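Triosephosphate isomerase (Toxoplasma gondii, PDB 5UPR) probably interconverts D-glyceraldehyde 3-phosphate and dihydroxyacetone phosphate, working as a homodimeric TIM-barrel isomerase in glycolysis and gluconeogenesis. Local coordinates at residues 7-12 / 217-222; 197-202 / 238-243; 72-77 / 120-125; 89-94 / 130-135. One frame throughout, in Å; residues are numbered along the deposited sequence.

Contact 1: residues 7-12 / 217-222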
# COMPACT_ATOMS: atom_id res chain seq x y z
N ALA A 7 -17.18 -22.79 -20.94
CA ALA A 7 -16.18 -23.46 -20.16
C ALA A 7 -15.44 -22.31 -19.48
O ALA A 7 -15.40 -21.22 -19.98
CB ALA A 7 -15.19 -24.25 -21.04
N ARG A 8 -14.85 -22.60 -18.34
CA ARG A 8 -14.13 -21.61 -17.60
C ARG A 8 -12.78 -21.46 -18.26
O ARG A 8 -12.05 -22.39 -18.48
CB ARG A 8 -13.94 -22.07 -16.17
CG ARG A 8 -15.20 -22.06 -15.34
CD ARG A 8 -14.90 -22.41 -13.90
NE ARG A 8 -14.40 -23.77 -13.73
CZ ARG A 8 -15.14 -24.86 -13.66
NH1 ARG A 8 -16.47 -24.81 -13.73
NH2 ARG A 8 -14.54 -26.03 -13.50
N ARG A 9 -12.49 -20.23 -18.60
CA ARG A 9 -11.21 -19.88 -19.18
C ARG A 9 -10.10 -20.01 -18.11
O ARG A 9 -10.25 -19.56 -16.96
CB ARG A 9 -11.36 -18.46 -19.66
CG ARG A 9 -10.23 -17.96 -20.46
CD ARG A 9 -10.75 -16.72 -21.23
NE ARG A 9 -9.63 -15.93 -21.78
CZ ARG A 9 -9.04 -16.17 -22.93
NH1 ARG A 9 -9.50 -17.12 -23.76
NH2 ARG A 9 -8.02 -15.41 -23.30
N GLY A 10 -8.99 -20.62 -18.50
CA GLY A 10 -7.81 -20.77 -17.62
C GLY A 10 -7.29 -19.41 -17.17
O GLY A 10 -7.48 -18.39 -17.88
N PHE A 11 -6.70 -19.39 -15.97
CA PHE A 11 -6.24 -18.14 -15.38
C PHE A 11 -4.93 -18.34 -14.70
O PHE A 11 -4.80 -19.23 -13.86
CB PHE A 11 -7.33 -17.67 -14.38
CG PHE A 11 -7.10 -16.32 -13.82
CD1 PHE A 11 -6.18 -16.10 -12.79
CD2 PHE A 11 -7.79 -15.20 -14.32
CE1 PHE A 11 -6.00 -14.84 -12.24
CE2 PHE A 11 -7.60 -13.95 -13.78
CZ PHE A 11 -6.72 -13.77 -12.74
N VAL A 12 -3.95 -17.49 -15.00
CA VAL A 12 -2.66 -17.55 -14.28
C VAL A 12 -2.33 -16.14 -13.77
O VAL A 12 -2.17 -15.21 -14.58
CB VAL A 12 -1.55 -18.14 -15.13
CG1 VAL A 12 -0.20 -18.07 -14.45
CG2 VAL A 12 -1.91 -19.58 -15.52
N ALA A 217 -19.25 -20.68 -13.13
CA ALA A 217 -18.49 -19.66 -13.83
C ALA A 217 -17.21 -19.22 -13.10
O ALA A 217 -16.27 -18.73 -13.75
CB ALA A 217 -19.36 -18.47 -14.11
N THR A 218 -17.13 -19.38 -11.78
CA THR A 218 -16.05 -18.76 -11.04
C THR A 218 -14.76 -19.57 -11.23
O THR A 218 -14.72 -20.77 -10.92
CB THR A 218 -16.41 -18.61 -9.55
OG1 THR A 218 -17.64 -17.88 -9.39
CG2 THR A 218 -15.30 -17.95 -8.77
N ARG A 219 -13.69 -18.94 -11.73
CA ARG A 219 -12.39 -19.63 -11.71
C ARG A 219 -11.88 -19.82 -10.25
O ARG A 219 -11.91 -18.89 -9.43
CB ARG A 219 -11.34 -18.87 -12.51
CG ARG A 219 -11.37 -19.11 -13.98
CD ARG A 219 -12.50 -18.35 -14.73
NE ARG A 219 -12.40 -16.90 -14.62
CZ ARG A 219 -11.60 -16.12 -15.37
NH1 ARG A 219 -10.79 -16.62 -16.29
NH2 ARG A 219 -11.59 -14.82 -15.18
N VAL A 220 -11.45 -21.02 -9.94
CA VAL A 220 -10.78 -21.35 -8.66
C VAL A 220 -9.36 -21.78 -9.02
O VAL A 220 -9.15 -22.87 -9.63
CB VAL A 220 -11.48 -22.41 -7.85
CG1 VAL A 220 -10.86 -22.53 -6.46
CG2 VAL A 220 -12.94 -22.08 -7.70
N ILE A 221 -8.37 -20.94 -8.65
CA ILE A 221 -6.98 -21.17 -8.99
C ILE A 221 -6.15 -21.60 -7.76
O ILE A 221 -6.48 -21.25 -6.61
CB ILE A 221 -6.34 -19.97 -9.68
CG1 ILE A 221 -6.28 -18.75 -8.75
CG2 ILE A 221 -7.11 -19.63 -10.95
CD1 ILE A 221 -5.72 -17.49 -9.40
N TYR A 222 -5.11 -22.41 -7.98
CA TYR A 222 -4.31 -22.96 -6.90
C TYR A 222 -3.00 -22.14 -6.78
O TYR A 222 -2.34 -21.81 -7.79
CB TYR A 222 -3.98 -24.51 -7.14
CG TYR A 222 -2.96 -24.96 -6.13
CD1 TYR A 222 -3.35 -25.35 -4.83
CD2 TYR A 222 -1.59 -24.91 -6.41
CE1 TYR A 222 -2.37 -25.65 -3.85
CE2 TYR A 222 -0.63 -25.20 -5.45
CZ TYR A 222 -1.01 -25.55 -4.18
OH TYR A 222 -0.04 -25.83 -3.25

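Contact 2: residues 197-202 / 238-243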
# COMPACT_ATOMS: atom_id res chain seq x y z
N GLU A 197 -9.64 -32.00 -4.74
CA GLU A 197 -10.64 -32.22 -3.69
C GLU A 197 -11.11 -30.87 -3.06
O GLU A 197 -12.32 -30.60 -2.89
CB GLU A 197 -10.10 -33.13 -2.59
CG GLU A 197 -11.21 -33.63 -1.67
CD GLU A 197 -10.77 -34.37 -0.41
OE1 GLU A 197 -9.96 -33.89 0.40
OE2 GLU A 197 -11.27 -35.47 -0.20
N THR A 198 -10.13 -30.06 -2.69
CA THR A 198 -10.45 -28.82 -1.97
C THR A 198 -11.10 -27.82 -2.92
O THR A 198 -12.00 -27.08 -2.51
CB THR A 198 -9.21 -28.18 -1.35
OG1 THR A 198 -8.51 -29.13 -0.58
CG2 THR A 198 -9.61 -27.03 -0.43
N HIS A 199 -10.64 -27.76 -4.17
CA HIS A 199 -11.25 -26.86 -5.12
C HIS A 199 -12.73 -27.26 -5.37
O HIS A 199 -13.58 -26.40 -5.50
CB HIS A 199 -10.54 -26.84 -6.44
CG HIS A 199 -9.29 -26.02 -6.46
ND1 HIS A 199 -8.98 -25.20 -7.52
CD2 HIS A 199 -8.26 -25.92 -5.59
CE1 HIS A 199 -7.82 -24.61 -7.29
NE2 HIS A 199 -7.34 -25.05 -6.15
N ARG A 200 -13.01 -28.53 -5.41
CA ARG A 200 -14.39 -28.98 -5.55
C ARG A 200 -15.25 -28.62 -4.32
O ARG A 200 -16.39 -28.27 -4.49
CB ARG A 200 -14.43 -30.48 -5.86
CG ARG A 200 -15.83 -31.07 -6.13
CD ARG A 200 -16.57 -30.27 -7.16
NE ARG A 200 -17.19 -31.15 -8.14
CZ ARG A 200 -17.33 -30.86 -9.44
NH1 ARG A 200 -16.95 -29.66 -9.97
NH2 ARG A 200 -17.89 -31.77 -10.27
N ASP A 201 -14.71 -28.69 -3.10
CA ASP A 201 -15.36 -28.20 -1.91
C ASP A 201 -15.66 -26.69 -2.01
O ASP A 201 -16.71 -26.27 -1.59
CB ASP A 201 -14.50 -28.40 -0.66
CG ASP A 201 -14.40 -29.84 -0.20
OD1 ASP A 201 -15.24 -30.69 -0.59
OD2 ASP A 201 -13.50 -30.07 0.65
N ILE A 202 -14.73 -25.92 -2.52
CA ILE A 202 -14.91 -24.50 -2.70
C ILE A 202 -16.04 -24.26 -3.71
O ILE A 202 -16.91 -23.40 -3.47
CB ILE A 202 -13.59 -23.81 -3.14
CG1 ILE A 202 -12.60 -23.81 -1.99
CG2 ILE A 202 -13.89 -22.39 -3.69
CD1 ILE A 202 -11.22 -23.58 -2.47
N GLU A 238 -10.29 -31.21 -12.75
CA GLU A 238 -11.42 -30.56 -13.40
C GLU A 238 -11.84 -29.23 -12.70
O GLU A 238 -12.39 -28.37 -13.34
CB GLU A 238 -12.56 -31.61 -13.37
CG GLU A 238 -13.93 -31.20 -13.61
CD GLU A 238 -14.84 -32.47 -13.64
OE1 GLU A 238 -14.36 -33.63 -13.89
OE2 GLU A 238 -16.04 -32.32 -13.47
N ASP A 239 -11.61 -29.10 -11.40
CA ASP A 239 -11.96 -27.88 -10.63
C ASP A 239 -10.75 -26.95 -10.37
O ASP A 239 -10.89 -25.93 -9.66
CB ASP A 239 -12.62 -28.31 -9.34
CG ASP A 239 -13.98 -28.97 -9.63
OD1 ASP A 239 -14.92 -28.25 -9.98
OD2 ASP A 239 -14.12 -30.19 -9.61
N VAL A 240 -9.58 -27.29 -10.94
CA VAL A 240 -8.38 -26.45 -10.85
C VAL A 240 -8.30 -25.67 -12.15
O VAL A 240 -8.05 -26.24 -13.19
CB VAL A 240 -7.12 -27.29 -10.67
CG1 VAL A 240 -5.83 -26.40 -10.68
CG2 VAL A 240 -7.20 -28.01 -9.34
N ASP A 241 -8.62 -24.37 -12.09
CA ASP A 241 -8.80 -23.53 -13.29
C ASP A 241 -7.53 -22.73 -13.66
O ASP A 241 -7.53 -21.94 -14.58
CB ASP A 241 -9.95 -22.57 -13.10
CG ASP A 241 -11.26 -23.29 -12.84
OD1 ASP A 241 -11.51 -24.29 -13.49
OD2 ASP A 241 -12.05 -22.90 -11.97
N GLY A 242 -6.48 -22.93 -12.89
CA GLY A 242 -5.20 -22.25 -13.11
C GLY A 242 -4.44 -22.04 -11.83
O GLY A 242 -4.61 -22.78 -10.87
N PHE A 243 -3.62 -21.01 -11.79
CA PHE A 243 -2.65 -20.83 -10.72
C PHE A 243 -2.48 -19.39 -10.26
O PHE A 243 -2.57 -18.47 -11.06
CB PHE A 243 -1.32 -21.37 -11.22
CG PHE A 243 -1.39 -22.81 -11.60
CD1 PHE A 243 -1.55 -23.79 -10.62
CD2 PHE A 243 -1.36 -23.19 -12.92
CE1 PHE A 243 -1.71 -25.11 -10.93
CE2 PHE A 243 -1.48 -24.55 -13.27
CZ PHE A 243 -1.60 -25.52 -12.26

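Contact 3: residues 72-77 / 120-125. With SO4 (sulfate ion), chain F.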
# COMPACT_ATOMS: atom_id res chain seq x y z
N SER A 72 -5.95 -3.40 -1.99
CA SER A 72 -6.87 -2.29 -2.28
C SER A 72 -7.55 -1.88 -0.97
O SER A 72 -7.83 -2.75 -0.16
CB SER A 72 -7.89 -2.89 -3.26
OG SER A 72 -8.62 -1.90 -3.76
N SER A 73 -7.74 -0.58 -0.72
CA SER A 73 -8.17 -0.11 0.59
C SER A 73 -9.64 -0.52 0.95
O SER A 73 -10.52 -0.70 0.07
CB SER A 73 -8.02 1.40 0.64
OG SER A 73 -8.25 1.89 1.95
N THR A 74 -9.89 -0.64 2.26
CA THR A 74 -11.23 -0.63 2.79
C THR A 74 -11.98 0.66 2.45
O THR A 74 -13.19 0.70 2.46
CB THR A 74 -11.28 -0.77 4.32
OG1 THR A 74 -10.48 0.25 4.93
CG2 THR A 74 -10.79 -2.07 4.74
N GLN A 75 -11.22 1.72 2.21
CA GLN A 75 -11.79 3.06 1.94
C GLN A 75 -12.01 3.12 0.43
O GLN A 75 -11.04 3.02 -0.34
CB GLN A 75 -10.85 4.16 2.42
CG GLN A 75 -10.40 3.95 3.86
CD GLN A 75 -11.57 3.87 4.81
OE1 GLN A 75 -12.22 4.88 5.05
NE2 GLN A 75 -11.83 2.70 5.35
N GLN A 76 -13.26 3.26 0.02
CA GLN A 76 -13.63 2.99 -1.34
C GLN A 76 -13.26 4.06 -2.35
O GLN A 76 -12.91 3.75 -3.47
CB GLN A 76 -15.18 2.77 -1.41
CG GLN A 76 -15.65 2.45 -2.81
CD GLN A 76 -17.11 2.02 -2.87
OE1 GLN A 76 -17.61 1.31 -1.99
NE2 GLN A 76 -17.78 2.40 -3.96
N ALA A 77 -13.32 5.32 -1.97
CA ALA A 77 -13.27 6.44 -2.91
C ALA A 77 -11.99 7.30 -2.62
O ALA A 77 -11.06 6.78 -2.09
CB ALA A 77 -14.52 7.28 -2.74
N VAL A 120 -11.17 -8.15 4.98
CA VAL A 120 -10.99 -8.60 3.59
C VAL A 120 -12.31 -8.43 2.83
O VAL A 120 -12.34 -7.96 1.68
CB VAL A 120 -10.47 -10.07 3.52
CG1 VAL A 120 -10.52 -10.58 2.08
CG2 VAL A 120 -9.08 -10.20 4.15
N ALA A 121 -13.41 -8.86 3.47
CA ALA A 121 -14.71 -8.77 2.83
C ALA A 121 -15.07 -7.32 2.47
O ALA A 121 -15.63 -7.05 1.37
CB ALA A 121 -15.75 -9.37 3.74
N LYS A 122 -14.81 -6.39 3.41
CA LYS A 122 -15.06 -4.98 3.14
C LYS A 122 -14.23 -4.48 1.95
O LYS A 122 -14.74 -3.73 1.11
CB LYS A 122 -14.76 -4.15 4.37
CG LYS A 122 -15.02 -2.67 4.26
CD LYS A 122 -14.88 -1.98 5.62
CE LYS A 122 -15.21 -0.50 5.46
NZ LYS A 122 -16.65 -0.17 5.52
N LYS A 123 -12.95 -4.91 1.87
CA LYS A 123 -12.14 -4.54 0.71
C LYS A 123 -12.76 -5.09 -0.59
O LYS A 123 -12.77 -4.38 -1.61
CB LYS A 123 -10.71 -5.00 0.85
CG LYS A 123 -9.90 -4.35 1.93
CD LYS A 123 -8.47 -4.86 2.08
CE LYS A 123 -7.73 -3.95 2.99
NZ LYS A 123 -6.29 -3.92 2.78
N VAL A 124 -13.22 -6.34 -0.55
CA VAL A 124 -13.78 -6.98 -1.76
C VAL A 124 -15.01 -6.19 -2.25
O VAL A 124 -15.11 -5.85 -3.45
CB VAL A 124 -14.13 -8.47 -1.56
CG1 VAL A 124 -14.81 -9.04 -2.81
CG2 VAL A 124 -12.89 -9.31 -1.24
N ARG A 125 -15.93 -5.92 -1.34
CA ARG A 125 -17.14 -5.17 -1.68
C ARG A 125 -16.81 -3.80 -2.30
O ARG A 125 -17.44 -3.39 -3.28
CB ARG A 125 -18.00 -4.93 -0.43
CG ARG A 125 -19.23 -4.08 -0.61
CD ARG A 125 -20.11 -4.71 -1.70
NE ARG A 125 -21.31 -3.93 -2.08
CZ ARG A 125 -22.54 -4.06 -1.60
NH1 ARG A 125 -22.88 -5.02 -0.72
NH2 ARG A 125 -23.45 -3.18 -1.96
S SO4 F . -26.11 -4.64 0.30
O1 SO4 F . -25.58 -5.47 -0.81
O2 SO4 F . -25.95 -3.22 -0.08
O3 SO4 F . -27.56 -4.96 0.40
O4 SO4 F . -25.44 -4.94 1.59
O HOH W 1 -10.99 -2.28 -2.15

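Contact 4: residues 89-94 / 130-135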
# COMPACT_ATOMS: atom_id res chain seq x y z
N MSE A 89 -9.45 4.88 -7.09
CA MSE A 89 -8.19 5.37 -7.67
C MSE A 89 -7.60 4.36 -8.64
O MSE A 89 -7.11 4.72 -9.75
CB MSE A 89 -7.20 5.65 -6.51
CG MSE A 89 -5.89 6.17 -7.03
SE MSE A 89 -4.59 6.37 -5.61
CE MSE A 89 -5.27 8.03 -4.83
N ILE A 90 -7.59 3.09 -8.19
CA ILE A 90 -6.97 2.01 -8.95
C ILE A 90 -7.74 1.87 -10.29
O ILE A 90 -7.15 1.85 -11.35
CB ILE A 90 -6.96 0.70 -8.11
CG1 ILE A 90 -5.92 0.83 -6.97
CG2 ILE A 90 -6.60 -0.51 -8.95
CD1 ILE A 90 -6.12 -0.19 -5.86
N LYS A 91 -9.06 1.85 -10.22
CA LYS A 91 -9.86 1.72 -11.43
C LYS A 91 -9.67 2.90 -12.41
O LYS A 91 -9.54 2.71 -13.62
CB LYS A 91 -11.36 1.60 -11.06
CG LYS A 91 -12.32 1.51 -12.25
CD LYS A 91 -12.09 0.21 -12.97
CE LYS A 91 -12.94 0.08 -14.24
NZ LYS A 91 -12.92 -1.35 -14.56
N GLU A 92 -9.67 4.13 -11.88
CA GLU A 92 -9.48 5.31 -12.71
C GLU A 92 -8.05 5.38 -13.30
O GLU A 92 -7.84 6.05 -14.31
CB GLU A 92 -9.77 6.56 -11.90
CG GLU A 92 -9.77 7.83 -12.68
CD GLU A 92 -10.60 9.00 -12.06
OE1 GLU A 92 -11.03 9.02 -10.86
OE2 GLU A 92 -10.85 9.97 -12.88
N LYS A 93 -7.09 4.70 -12.72
CA LYS A 93 -5.76 4.57 -13.31
C LYS A 93 -5.73 3.40 -14.35
O LYS A 93 -4.65 3.04 -14.84
CB LYS A 93 -4.74 4.38 -12.17
CG LYS A 93 -3.27 4.28 -12.51
CD LYS A 93 -2.78 5.47 -13.27
CE LYS A 93 -1.24 5.48 -13.42
NZ LYS A 93 -0.85 6.33 -14.60
N ASN A 94 -6.91 2.85 -14.71
CA ASN A 94 -7.02 1.73 -15.67
C ASN A 94 -6.34 0.42 -15.28
O ASN A 94 -5.88 -0.32 -16.11
CB ASN A 94 -6.55 2.13 -17.07
CG ASN A 94 -7.11 3.45 -17.51
OD1 ASN A 94 -8.31 3.62 -17.72
ND2 ASN A 94 -6.20 4.42 -17.71
N GLU A 130 -16.55 -0.48 -7.32
CA GLU A 130 -15.89 0.43 -8.26
C GLU A 130 -15.52 -0.22 -9.60
O GLU A 130 -14.71 0.33 -10.33
CB GLU A 130 -14.64 1.02 -7.61
CG GLU A 130 -14.95 1.90 -6.42
CD GLU A 130 -15.63 3.22 -6.76
OE1 GLU A 130 -15.47 3.75 -7.91
OE2 GLU A 130 -16.31 3.73 -5.86
N GLY A 131 -16.10 -1.37 -9.92
CA GLY A 131 -15.83 -2.01 -11.22
C GLY A 131 -14.52 -2.80 -11.36
O GLY A 131 -14.21 -3.21 -12.46
N LEU A 132 -13.82 -3.10 -10.26
CA LEU A 132 -12.63 -3.93 -10.36
C LEU A 132 -12.98 -5.40 -10.39
O LEU A 132 -14.06 -5.79 -9.92
CB LEU A 132 -11.65 -3.70 -9.18
CG LEU A 132 -11.05 -2.27 -9.12
CD1 LEU A 132 -10.30 -2.11 -7.82
CD2 LEU A 132 -10.11 -2.04 -10.33
N SER A 133 -12.10 -6.21 -10.99
CA SER A 133 -12.07 -7.66 -10.74
C SER A 133 -11.08 -8.00 -9.62
O SER A 133 -10.10 -7.32 -9.43
CB SER A 133 -11.71 -8.40 -12.03
OG SER A 133 -12.74 -8.23 -12.97
N VAL A 134 -11.37 -9.06 -8.89
CA VAL A 134 -10.70 -9.39 -7.63
C VAL A 134 -10.20 -10.83 -7.65
O VAL A 134 -10.98 -11.74 -7.96
CB VAL A 134 -11.72 -9.26 -6.48
CG1 VAL A 134 -11.10 -9.76 -5.17
CG2 VAL A 134 -12.18 -7.79 -6.36
N ILE A 135 -8.93 -11.02 -7.34
CA ILE A 135 -8.39 -12.32 -6.99
C ILE A 135 -8.51 -12.44 -5.47
O ILE A 135 -7.72 -11.82 -4.73
CB ILE A 135 -6.95 -12.46 -7.47
CG1 ILE A 135 -6.85 -12.29 -8.98
CG2 ILE A 135 -6.39 -13.81 -7.07
CD1 ILE A 135 -5.40 -12.09 -9.47

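Contact 1: residues 7-12 / 217-222
Phe11 meets Arg219 and Ile221 in the tightly packed half of this contact. The Phe11 ring and the Arg219 guanidinium are nearly perpendicular, with planes 87° apart. The ring brings its CD2 over one face of the guanidinium, and CD2 is 3.9 Å from Arg219 NH1. At the other ortho carbon, Phe11 CD1 packs on Ile221 CD1 at 3.7 Å. Ile221 CG2 is 3.7 Å from Phe11 O. Trp97 also meets the Phe11 ring, edge to face. Arg219 is bent at chi2 and chi3, and its end comes nearer to residues 7-12. Its NH1 gives a nearly straight bond to Arg9 O (3.1 Å, 166° at the hydrogen). The acceptor lies in the guanidinium plane, but NH1 sits above the carbonyl plane.

The fold is the TIM barrel. Strands 10-15 and 220-222 are not neighbours in it: strand 242-245 runs between them. The contact joins their N-terminal ends, with Phe11 and Ile221 buried.

Towards solvent the fit is looser. Arg8 puts its CD 3.4 Å from Thr218 O and its CG 3.8 Å from Ala217 O, while its NE makes a salt bridge to Asp241. Ala217 is exposed and touches chiefly through its backbone. The extended Arg9 chain leads away to Asp43, which also forms a salt bridge with Arg219 NH1. This shared carboxylate would be expected to offset the repulsion between Arg9 NE and Arg219 NH1, 5.7 Å apart.

Contact 2: residues 197-202 / 238-243
Helix 192-209, on the outer layer of the TIM barrel, meets the turn before strand 242-245 through His199, Arg200 and Asp239. His199 points at this turn. Its ND1 donates to Asp239 O at 3.0 Å, with an angle of 147° at the hydrogen. The carbonyl oxygen lies at the ring edge, near the ring plane, but ND1 stands above the plane of the carbonyl group. The bond is consistent with a proton on ND1. Val240 lies over one ring face in a CH-pi contact, its CG2 4.0 Å from the centroid of the His199 ring. The two CB atoms of His199 and Asp239 also pack, 3.9 Å apart.

Arg200 leaves the helix with CG anti to the backbone N (chi1 -176°) and bends at chi2 and chi3. Asp239 OD2 lies over one face of its guanidinium, the two planes 63° apart. The salt bridge from Arg200 NH1 to Asp239 OD1 measures 2.5 Å, so short that its detail is doubtful. A long one runs from Arg200 NH2 to Glu238 OE2, at 3.7 Å, on the exposed side. Asp239 also pairs with Arg203 and accepts from Gln196, both on the same helix. Arg200, Glu238 and Asp239 form a salt-bridge network, beside the His199 bond. Together they join an outer helix of a beta/alpha barrel to the loop that leads into its last strand.

Contact 3: residues 72-77 / 120-125
Thr74 lies obliquely across the Lys123 side chain and also against Lys122. Its CG2 touches Lys123 CG at 3.7 Å, and its CB faces Lys122 CD at 4.0 Å. Lys123 has CG anti to the carbonyl carbon (chi1 -67°), and its chain is extended from there. It passes close to the Ser72 backbone, with CD 3.1 Å from Ser72 O. Lys122 has CG anti to the backbone N instead, and its CE comes 3.8 Å from Thr74 O.

A water joins the backbones, giving hydrogen bonds to Lys123 O and Ser73 O (each 2.8 Å) and accepting one from Ser72 OG (2.9 Å). Ser73 OG accepts from Gln75 N, an ST turn within the loop. In the TIM family this long loop after the third strand reaches into the dimer interface. Here Thr74 packs on Phe109 of the second subunit.

Lys123 NZ makes salt bridges to Asp71 and Glu115. The chemistry is thus divided: lysine methylenes supply the direct packing, a water bridges two backbone oxygens and a serine hydroxyl, and nearby carboxylates would favour a charged Lys123.

Contact 4: residues 89-94 / 130-135
The two backbones come nearest at Lys91 and Leu132, whose CA atoms are 6.4 Å apart, where the last turn of helix 87-92 faces the turn before strand 133-138. Lys91 does most of the touching. Its CG is anti to the backbone N (chi1 178°), and a bend at chi2 sets CD 3.7 Å from Glu130 O. Lys91 CG packs 3.3 Å from Glu130 O. At the end of the chain, Lys91 NZ donates to Gly131 O at 3.1 Å and stands well above the carbonyl plane.

The side chains of Leu132 and Lys91 slide past each other in opposite directions, with Leu132 CD2 3.9 Å from Lys91 CB. Ile90 crosses Leu132 at about a right angle, and its CG2 is 4.1 Å from Leu132 CD2.

Both segments include the residues that end a helix. Asn94 and Gly131, each with positive phi, are the C-prime residues of Schellman motifs that close helices 87-92 and 117-129. The second motif ends the helix of a beta-alpha-beta crossover in the TIM barrel, between the neighbouring parallel strands 97-100 and 133-138. Leu132 is buried and also touches Val98 and Ala127, so it lies between strand 97-100 and the two helices. The side toward Gly131 is exposed. On the helix 87-92 side the second subunit comes close: Ile90 packs on Leu51 of that subunit, and Lys93 NZ makes a hydrogen bond to Thr22 OG1 of the same neighbour.

From the N terminus, contact 1 opens at residues 7-12 and closes only at 217-222, so its loop takes in most of the barrel. Contacts 3 and 4 are nested within it. They cross: 72-77 and 89-94 open in turn, then 120-125 and 130-135 close in the same order. They tie the loop after strand 65-69 and helix 87-92 to helix 117-129 and its exit. Gln76 and Glu130 join them, and both contacts touch the second subunit. Contact 2 opens at 197-202, inside the contact 1 loop, and closes beyond it at 238-243, so these two cross. They link strands 10-15, 220-222 and 242-245 with helix 192-209, partly through Asp241. Ile135 of contact 4 packs on Phe11 of contact 1.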